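Local coordinates for uncharacterized protein (Leishmania major, PDB 2B4W), which is of unknown function but belongs to the DUF1861 family, grouped in a clan of five-bladed beta-propellers that includes many glycoside hydrolases, at residues D83-K88 and D134-Q139; E92-G97 and G112-G117. All coordinates share one frame; numbering follows the deposited sequence.

In the fold
After the N-terminal helix and the strands up to 70-73, the chain enters strand 84-89, which leads directly into strand 92-100, its antiparallel neighbour. Strand 92-100 is paired in turn with 110-116 in contact 2, which closes a short loop. After strand 121-127 has completed this four-stranded sheet, the chain crosses to strand 136-139 of the next sheet, and contact 1 brings that strand back beside 84-89. Contact 2 therefore lies nested within the loop closed by contact 1. The two are joined through backbone pairing of Tyr85 with Gly96 and Ala87 with Ile94. The sheets are consistent with propeller blades: contact 2 is hydrogen-bonded within one, contact 1 joins two by side chains and water.

Contact 1: residues D83-K88 and D134-Q139; sequences DPYIAK and DIRVLQ
Two neighbouring sheets, consistent with adjacent blades of a beta-propeller, meet here, their first strands facing each other through the stacked pair Tyr85 and Arg136. Strands 84-88 and 136-139 run side by side at 17°, with axes 6.5 Å apart at closest approach, and side chains and water bridge the interval; no clear direct hydrogen bond joins the two segments. The Arg136 guanidinium lies flat over one face of the Tyr85 ring, planes 3° apart, as a cation-pi stack with CZ 3.5 Å from the ring centroid. A bend in the arginine chain (chi2 -50°) sets CD 3.4 Å from Tyr85 CD2, ahead of the flat group. Three bonds in addition fix the rotation of the guanidinium: NH1 donates to Ile135 O at 2.9 Å, nearly straight but from above the carbonyl plane, NE reaches Asn193 O, and NH2 donates to a water 2.9 Å away, which in turn donates to Asp83 O. Asp83 itself turns its carboxylate to Arg48 in a salt bridge. Further along, Ala87 CB meets Val137 CG2 at 3.9 Å. Beyond it, two waters donate to Lys88 O; one accepts from Gln139 N at 3.0 Å, and the other donates to Gln139 OE1 at 3.1 Å, while Gln139 NE2 is bonded to Gly143 O. Parallel inner strands of separate sheets, bridged by stacking and water, fit the blade-to-blade interface of a five-bladed propeller.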
ATOM      1  N   ASP A  83       3.594   6.435  -5.881  1.00 23.19           N
ATOM      2  CA  ASP A  83       3.004   5.406  -5.031  1.00 21.57           C
ATOM      3  C   ASP A  83       3.971   4.292  -4.642  1.00 26.71           C
ATOM      4  O   ASP A  83       3.816   3.165  -5.129  1.00 23.53           O
ATOM      5  CB  ASP A  83       1.824   4.751  -5.734  1.00 21.11           C
ATOM      6  CG  ASP A  83       0.789   5.776  -6.158  1.00 22.47           C
ATOM      7  OD1 ASP A  83       0.888   6.905  -5.641  1.00 28.12           O
ATOM      8  OD2 ASP A  83      -0.075   5.430  -6.985  1.00 23.14           O
ATOM      9  N   PRO A  84       4.938   4.603  -3.795  1.00 19.75           N
ATOM     10  CA  PRO A  84       5.926   3.576  -3.426  1.00 24.35           C
ATOM     11  C   PRO A  84       5.311   2.489  -2.535  1.00 19.95           C
ATOM     12  O   PRO A  84       4.270   2.675  -1.913  1.00 17.48           O
ATOM     13  CB  PRO A  84       6.982   4.367  -2.684  1.00 19.34           C
ATOM     14  CG  PRO A  84       6.301   5.598  -2.208  1.00  9.58           C
ATOM     15  CD  PRO A  84       5.152   5.893  -3.113  1.00 14.04           C
ATOM     16  N   TYR A  85       5.930   1.317  -2.494  1.00 18.94           N
ATOM     17  CA  TYR A  85       5.424   0.141  -1.794  1.00 19.10           C
ATOM     18  C   TYR A  85       6.542  -0.865  -1.527  1.00 16.51           C
ATOM     19  O   TYR A  85       7.487  -0.996  -2.295  1.00 22.11           O
ATOM     20  CB  TYR A  85       4.295  -0.584  -2.507  1.00 19.88           C
ATOM     21  CG  TYR A  85       4.506  -1.075  -3.907  1.00 23.90           C
ATOM     22  CD1 TYR A  85       4.321  -0.172  -4.956  1.00 23.78           C
ATOM     23  CD2 TYR A  85       4.871  -2.381  -4.207  1.00 17.31           C
ATOM     24  CE1 TYR A  85       4.502  -0.590  -6.264  1.00 24.20           C
ATOM     25  CE2 TYR A  85       5.054  -2.792  -5.515  1.00 15.61           C
ATOM     26  CZ  TYR A  85       4.865  -1.886  -6.538  1.00 26.30           C
ATOM     27  OH  TYR A  85       5.033  -2.237  -7.857  1.00 29.91           O
ATOM     28  N   ILE A  86       6.398  -1.575  -0.405  1.00 17.44           N
ATOM     29  CA  ILE A  86       7.488  -2.438   0.024  1.00 17.06           C
ATOM     30  C   ILE A  86       6.977  -3.814   0.449  1.00 17.08           C
ATOM     31  O   ILE A  86       5.814  -4.029   0.758  1.00 20.13           O
ATOM     32  CB  ILE A  86       8.304  -1.891   1.217  1.00 16.32           C
ATOM     33  CG1 ILE A  86       7.443  -1.568   2.450  1.00 25.26           C
ATOM     34  CG2 ILE A  86       9.168  -0.707   0.839  1.00 13.53           C
ATOM     35  CD1 ILE A  86       8.299  -1.202   3.659  1.00 25.35           C
ATOM     36  N   ALA A  87       7.943  -4.729   0.453  1.00 18.58           N
ATOM     37  CA  ALA A  87       7.721  -6.080   0.949  1.00 13.88           C
ATOM     38  C   ALA A  87       9.060  -6.643   1.398  1.00 17.64           C
ATOM     39  O   ALA A  87      10.099  -6.160   0.952  1.00 16.69           O
ATOM     40  CB  ALA A  87       7.050  -6.967  -0.069  1.00 15.68           C
ATOM     41  N   LYS A  88       8.992  -7.627   2.293  1.00 17.40           N
ATOM     42  CA  LYS A  88      10.177  -8.381   2.690  1.00 15.43           C
ATOM     43  C   LYS A  88      10.077  -9.798   2.133  1.00 14.95           C
ATOM     44  O   LYS A  88       9.139 -10.537   2.405  1.00 18.83           O
ATOM     45  CB  LYS A  88      10.363  -8.388   4.199  1.00 17.27           C
ATOM     46  CG  LYS A  88      11.568  -9.095   4.775  1.00 18.01           C
ATOM     47  CD  LYS A  88      11.483  -9.190   6.311  1.00 18.11           C
ATOM     48  CE  LYS A  88      10.971 -10.547   6.730  1.00 38.40           C
ATOM     49  NZ  LYS A  88      10.682 -10.642   8.198  1.00 54.13           N
ATOM     50  N   ASP A 134      -0.323  -0.999  -9.325  1.00 23.83           N
ATOM     51  CA  ASP A 134      -0.986  -1.700  -8.227  1.00 29.43           C
ATOM     52  C   ASP A 134      -0.689  -3.188  -8.168  1.00 18.44           C
ATOM     53  O   ASP A 134      -1.532  -3.967  -7.715  1.00 24.37           O
ATOM     54  CB  ASP A 134      -2.500  -1.426  -8.331  1.00 28.08           C
ATOM     55  CG  ASP A 134      -2.786   0.058  -8.248  1.00 24.40           C
ATOM     56  OD1 ASP A 134      -1.938   0.796  -7.717  1.00 30.73           O
ATOM     57  OD2 ASP A 134      -3.843   0.545  -8.696  1.00 34.54           O
ATOM     58  N   ILE A 135       0.496  -3.608  -8.566  1.00 24.44           N
ATOM     59  CA  ILE A 135       1.085  -4.932  -8.450  1.00 20.20           C
ATOM     60  C   ILE A 135       1.861  -5.059  -7.131  1.00 18.87           C
ATOM     61  O   ILE A 135       2.663  -4.165  -6.835  1.00 29.57           O
ATOM     62  CB  ILE A 135       2.058  -5.278  -9.596  1.00 29.24           C
ATOM     63  CG1 ILE A 135       1.462  -5.153 -11.001  1.00 29.53           C
ATOM     64  CG2 ILE A 135       2.652  -6.678  -9.349  1.00 20.17           C
ATOM     65  CD1 ILE A 135       2.377  -4.634 -12.095  1.00 22.09           C
ATOM     66  N   ARG A 136       1.593  -6.125  -6.385  1.00 19.62           N
ATOM     67  CA  ARG A 136       2.095  -6.375  -5.048  1.00 19.24           C
ATOM     68  C   ARG A 136       2.502  -7.826  -4.818  1.00 22.03           C
ATOM     69  O   ARG A 136       1.993  -8.782  -5.398  1.00 27.69           O
ATOM     70  CB  ARG A 136       1.063  -6.064  -3.956  1.00 17.19           C
ATOM     71  CG  ARG A 136       0.592  -4.636  -3.843  1.00 21.11           C
ATOM     72  CD  ARG A 136       1.770  -3.679  -3.797  1.00 21.83           C
ATOM     73  NE  ARG A 136       1.391  -2.278  -3.652  1.00 20.68           N
ATOM     74  CZ  ARG A 136       1.274  -1.385  -4.622  1.00 22.11           C
ATOM     75  NH1 ARG A 136       1.492  -1.670  -5.900  1.00 20.43           N
ATOM     76  NH2 ARG A 136       0.925  -0.143  -4.332  1.00 23.99           N
ATOM     77  N   VAL A 137       3.462  -7.977  -3.890  1.00 18.76           N
ATOM     78  CA  VAL A 137       3.933  -9.322  -3.582  1.00 12.40           C
ATOM     79  C   VAL A 137       4.068  -9.525  -2.082  1.00 15.69           C
ATOM     80  O   VAL A 137       4.068  -8.544  -1.343  1.00 19.87           O
ATOM     81  CB  VAL A 137       5.319  -9.604  -4.194  1.00 24.46           C
ATOM     82  CG1 VAL A 137       5.319  -9.297  -5.686  1.00 20.09           C
ATOM     83  CG2 VAL A 137       6.424  -8.790  -3.512  1.00 26.66           C
ATOM     84  N   LEU A 138       4.232 -10.794  -1.754  1.00 17.04           N
ATOM     85  CA  LEU A 138       4.651 -11.258  -0.453  1.00 18.62           C
ATOM     86  C   LEU A 138       5.224 -12.682  -0.520  1.00 22.75           C
ATOM     87  O   LEU A 138       5.023 -13.450  -1.442  1.00 22.07           O
ATOM     88  CB  LEU A 138       3.549 -11.247   0.593  1.00 20.51           C
ATOM     89  CG  LEU A 138       2.338 -12.149   0.683  1.00 30.48           C
ATOM     90  CD1 LEU A 138       2.488 -13.606   1.027  1.00 51.41           C
ATOM     91  CD2 LEU A 138       1.486 -11.604   1.860  1.00 53.32           C
ATOM     92  N   GLN A 139       5.898 -13.006   0.581  1.00 14.47           N
ATOM     93  CA  GLN A 139       6.375 -14.363   0.814  1.00 18.87           C
ATOM     94  C   GLN A 139       5.324 -15.197   1.540  1.00 28.48           C
ATOM     95  O   GLN A 139       4.853 -14.746   2.598  1.00 26.85           O
ATOM     96  CB  GLN A 139       7.653 -14.296   1.659  1.00 24.35           C
ATOM     97  CG  GLN A 139       8.264 -15.696   1.862  1.00 29.06           C
ATOM     98  CD  GLN A 139       9.771 -15.544   1.719  1.00 33.45           C
ATOM     99  OE1 GLN A 139      10.284 -14.557   2.238  1.00 23.33           O
ATOM    100  NE2 GLN A 139      10.411 -16.478   1.035  1.00 43.79           N
TER
HETATM  101  O   HOH W   1       1.982   1.387  -6.581  1.00 31.83           O
HETATM  102  O   HOH W   2      -0.298   2.903  -7.466  1.00 32.64           O
HETATM  103  O   HOH W   3       9.662 -12.453   4.367  1.00 22.17           O
HETATM  104  O   HOH W   4       6.363 -10.713   2.502  1.00 30.11           O

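Contact 2: residues E92-G97 and G112-G117; sequences EMIFGG and GYFYRG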
ATOM      1  N   GLU A  92      15.248  -9.496   2.716  1.00 21.09           N
ATOM      2  CA  GLU A  92      15.569  -8.266   2.011  1.00 27.88           C
ATOM      3  C   GLU A  92      14.289  -7.561   1.550  1.00 20.17           C
ATOM      4  O   GLU A  92      13.196  -8.136   1.515  1.00 17.10           O
ATOM      5  CB  GLU A  92      16.495  -8.526   0.821  1.00 28.09           C
ATOM      6  CG  GLU A  92      15.819  -9.100  -0.405  1.00 25.92           C
ATOM      7  CD  GLU A  92      16.680  -9.129  -1.652  1.00 43.77           C
ATOM      8  OE1 GLU A  92      17.725  -8.453  -1.697  1.00 41.81           O
ATOM      9  OE2 GLU A  92      16.306  -9.840  -2.618  1.00 29.75           O
HETATM   10  N   MSE A  93      14.535  -6.308   1.220  1.00 19.04           N
HETATM   11  CA  MSE A  93      13.515  -5.406   0.720  1.00 23.68           C
HETATM   12  C   MSE A  93      13.368  -5.611  -0.801  1.00 21.89           C
HETATM   13  O   MSE A  93      14.363  -5.643  -1.520  1.00 22.42           O
HETATM   14  CB  MSE A  93      13.841  -3.948   1.049  1.00 19.97           C
HETATM   15  CG  MSE A  93      12.759  -2.966   0.600  1.00 19.11           C
HETATM   16 SE   MSE A  93      13.144  -1.104   0.908  1.00 11.28          SE
HETATM   17  CE  MSE A  93      12.282  -1.175   2.640  1.00 21.04           C
ATOM     18  N   ILE A  94      12.137  -5.739  -1.229  1.00 17.51           N
ATOM     19  CA  ILE A  94      11.561  -5.643  -2.547  1.00 10.24           C
ATOM     20  C   ILE A  94      10.737  -4.345  -2.532  1.00 20.47           C
ATOM     21  O   ILE A  94       9.671  -4.293  -1.923  1.00 18.66           O
ATOM     22  CB  ILE A  94      10.728  -6.840  -2.937  1.00 12.52           C
ATOM     23  CG1 ILE A  94      11.477  -8.175  -2.960  1.00 17.58           C
ATOM     24  CG2 ILE A  94      10.067  -6.630  -4.307  1.00 20.73           C
ATOM     25  CD1 ILE A  94      12.891  -8.060  -3.477  1.00 23.51           C
ATOM     26  N   PHE A  95      11.308  -3.341  -3.169  1.00 15.58           N
ATOM     27  CA  PHE A  95      10.759  -1.994  -3.258  1.00 15.31           C
ATOM     28  C   PHE A  95      10.243  -1.746  -4.678  1.00 20.88           C
ATOM     29  O   PHE A  95      10.890  -2.143  -5.642  1.00 24.72           O
ATOM     30  CB  PHE A  95      11.791  -0.962  -2.890  1.00 19.14           C
ATOM     31  CG  PHE A  95      11.497   0.482  -3.279  1.00 22.38           C
ATOM     32  CD1 PHE A  95      10.742   1.303  -2.457  1.00 16.27           C
ATOM     33  CD2 PHE A  95      11.989   1.037  -4.450  1.00 28.69           C
ATOM     34  CE1 PHE A  95      10.505   2.633  -2.792  1.00 21.24           C
ATOM     35  CE2 PHE A  95      11.766   2.356  -4.792  1.00 20.63           C
ATOM     36  CZ  PHE A  95      11.032   3.172  -3.950  1.00 25.06           C
ATOM     37  N   GLY A  96       9.093  -1.097  -4.759  1.00 22.62           N
ATOM     38  CA  GLY A  96       8.504  -0.800  -6.045  1.00 25.84           C
ATOM     39  C   GLY A  96       7.784   0.521  -6.061  1.00 22.39           C
ATOM     40  O   GLY A  96       7.462   1.217  -5.095  1.00 21.16           O
ATOM     41  N   GLY A  97       7.483   0.914  -7.283  1.00 20.22           N
ATOM     42  CA  GLY A  97       6.797   2.169  -7.512  1.00 18.82           C
ATOM     43  C   GLY A  97       6.333   2.186  -8.969  1.00 23.28           C
ATOM     44  O   GLY A  97       6.784   1.310  -9.711  1.00 17.86           O
ATOM     45  N   GLY A 112       4.819  -0.909 -13.244  1.00 27.37           N
ATOM     46  CA  GLY A 112       5.279  -1.231 -11.894  1.00 28.56           C
ATOM     47  C   GLY A 112       6.752  -1.652 -11.999  1.00 27.30           C
ATOM     48  O   GLY A 112       7.001  -2.683 -12.627  1.00 34.53           O
ATOM     49  N   TYR A 113       7.664  -0.886 -11.431  1.00 29.13           N
ATOM     50  CA  TYR A 113       9.092  -1.113 -11.344  1.00 31.26           C
ATOM     51  C   TYR A 113       9.493  -1.711  -9.988  1.00 41.59           C
ATOM     52  O   TYR A 113       9.003  -1.223  -8.963  1.00 32.89           O
ATOM     53  CB  TYR A 113       9.892   0.177 -11.506  1.00 30.23           C
ATOM     54  CG  TYR A 113      10.318   0.606 -12.878  1.00 31.79           C
ATOM     55  CD1 TYR A 113       9.658   0.209 -14.034  1.00 32.71           C
ATOM     56  CD2 TYR A 113      11.423   1.448 -12.994  1.00 43.26           C
ATOM     57  CE1 TYR A 113      10.097   0.640 -15.273  1.00 40.41           C
ATOM     58  CE2 TYR A 113      11.863   1.882 -14.229  1.00 45.40           C
ATOM     59  CZ  TYR A 113      11.191   1.470 -15.362  1.00 47.21           C
ATOM     60  OH  TYR A 113      11.647   1.918 -16.581  1.00 47.70           O
ATOM     61  N   PHE A 114      10.367  -2.711 -10.015  1.00 31.49           N
ATOM     62  CA  PHE A 114      10.787  -3.463  -8.838  1.00 25.43           C
ATOM     63  C   PHE A 114      12.309  -3.424  -8.699  1.00 28.55           C
ATOM     64  O   PHE A 114      13.028  -3.589  -9.683  1.00 26.40           O
ATOM     65  CB  PHE A 114      10.339  -4.929  -8.875  1.00 23.06           C
ATOM     66  CG  PHE A 114       8.855  -5.137  -8.623  1.00 35.15           C
ATOM     67  CD1 PHE A 114       7.940  -5.014  -9.655  1.00 30.73           C
ATOM     68  CD2 PHE A 114       8.422  -5.458  -7.345  1.00 37.75           C
ATOM     69  CE1 PHE A 114       6.596  -5.206  -9.408  1.00 31.52           C
ATOM     70  CE2 PHE A 114       7.078  -5.663  -7.102  1.00 31.10           C
ATOM     71  CZ  PHE A 114       6.175  -5.521  -8.127  1.00 16.13           C
ATOM     72  N   TYR A 115      12.741  -3.212  -7.479  1.00 19.61           N
ATOM     73  CA  TYR A 115      14.092  -3.041  -6.999  1.00 24.06           C
ATOM     74  C   TYR A 115      14.290  -3.969  -5.801  1.00 28.06           C
ATOM     75  O   TYR A 115      13.335  -4.224  -5.060  1.00 23.29           O
ATOM     76  CB  TYR A 115      14.419  -1.625  -6.527  1.00 19.79           C
ATOM     77  CG  TYR A 115      14.094  -0.533  -7.507  1.00 21.56           C
ATOM     78  CD1 TYR A 115      12.769  -0.241  -7.788  1.00 23.89           C
ATOM     79  CD2 TYR A 115      15.094   0.192  -8.144  1.00 32.78           C
ATOM     80  CE1 TYR A 115      12.437   0.751  -8.683  1.00 33.01           C
ATOM     81  CE2 TYR A 115      14.774   1.194  -9.051  1.00 32.81           C
ATOM     82  CZ  TYR A 115      13.442   1.460  -9.307  1.00 41.85           C
ATOM     83  OH  TYR A 115      13.062   2.444 -10.191  1.00 53.32           O
ATOM     84  N   ARG A 116      15.516  -4.428  -5.640  1.00 27.73           N
ATOM     85  CA  ARG A 116      15.800  -5.295  -4.489  1.00 21.17           C
ATOM     86  C   ARG A 116      17.056  -4.804  -3.786  1.00 26.28           C
ATOM     87  O   ARG A 116      17.904  -4.111  -4.361  1.00 20.68           O
ATOM     88  CB  ARG A 116      15.945  -6.754  -4.905  1.00 25.55           C
ATOM     89  CG  ARG A 116      17.078  -7.010  -5.889  1.00 30.18           C
ATOM     90  CD  ARG A 116      16.917  -8.390  -6.532  1.00 28.60           C
ATOM     91  NE  ARG A 116      17.337  -9.429  -5.591  1.00 34.65           N
ATOM     92  CZ  ARG A 116      17.002 -10.711  -5.636  1.00 47.89           C
ATOM     93  NH1 ARG A 116      16.220 -11.183  -6.598  1.00 42.43           N
ATOM     94  NH2 ARG A 116      17.465 -11.533  -4.697  1.00 46.48           N
ATOM     95  N   GLY A 117      17.161  -5.153  -2.509  1.00 25.63           N
ATOM     96  CA  GLY A 117      18.347  -4.786  -1.771  1.00 24.29           C
ATOM     97  C   GLY A 117      18.082  -4.468  -0.312  1.00 27.23           C
ATOM     98  O   GLY A 117      17.312  -5.131   0.380  1.00 27.35           O
TER
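Glu92 and Arg116 close one end of this strand pair with a salt bridge, OE2 to NH2 at 2.9 Å. The carboxylate oxygen sits over a face of the guanidinium, whose plane is turned 69° from that of the carboxylate, so the two groups do not meet as a coplanar fork. Ile94 lies alongside Arg116, its CD1 3.6 Å from Arg116 CB, and its other branch, CG2, reaches the edge of the Phe114 ring at CD2, 3.6 Å away. On the opposite face of the sheet Phe95 and Tyr115 point the same way. Phe95 CG stands anti to the backbone N (chi1 164°), and CD2 comes 3.7 Å from Tyr115 CD1, the ring planes inclined at 58°.

Between the two layers of side chains, the backbone bonds set the register. Met93 (a selenomethionine) with Gly117, Phe95 with Tyr115 and Gly97 with Tyr113 each exchange two N-H to O bonds, the shortest being Tyr115 N to Phe95 O at 2.8 Å. In the non-hydrogen-bonded pairs between them, CA-H groups approach carbonyls, as where Gly96 CA comes 3.0 Å from Tyr113 O. Gly117 adopts backbone angles seldom accessible to other residues, just where the chain turns a corner.

Farther out, Phe125 of strand 121-127 makes a cation-pi contact with Arg116, and Phe95 meets the rings of Tyr46 and Trp79. Alternating pairs, with apolar side chains on both faces, make up the antiparallel hairpin formed by the second and third strands of a four-stranded antiparallel sheet, consistent with one blade of a beta-propeller.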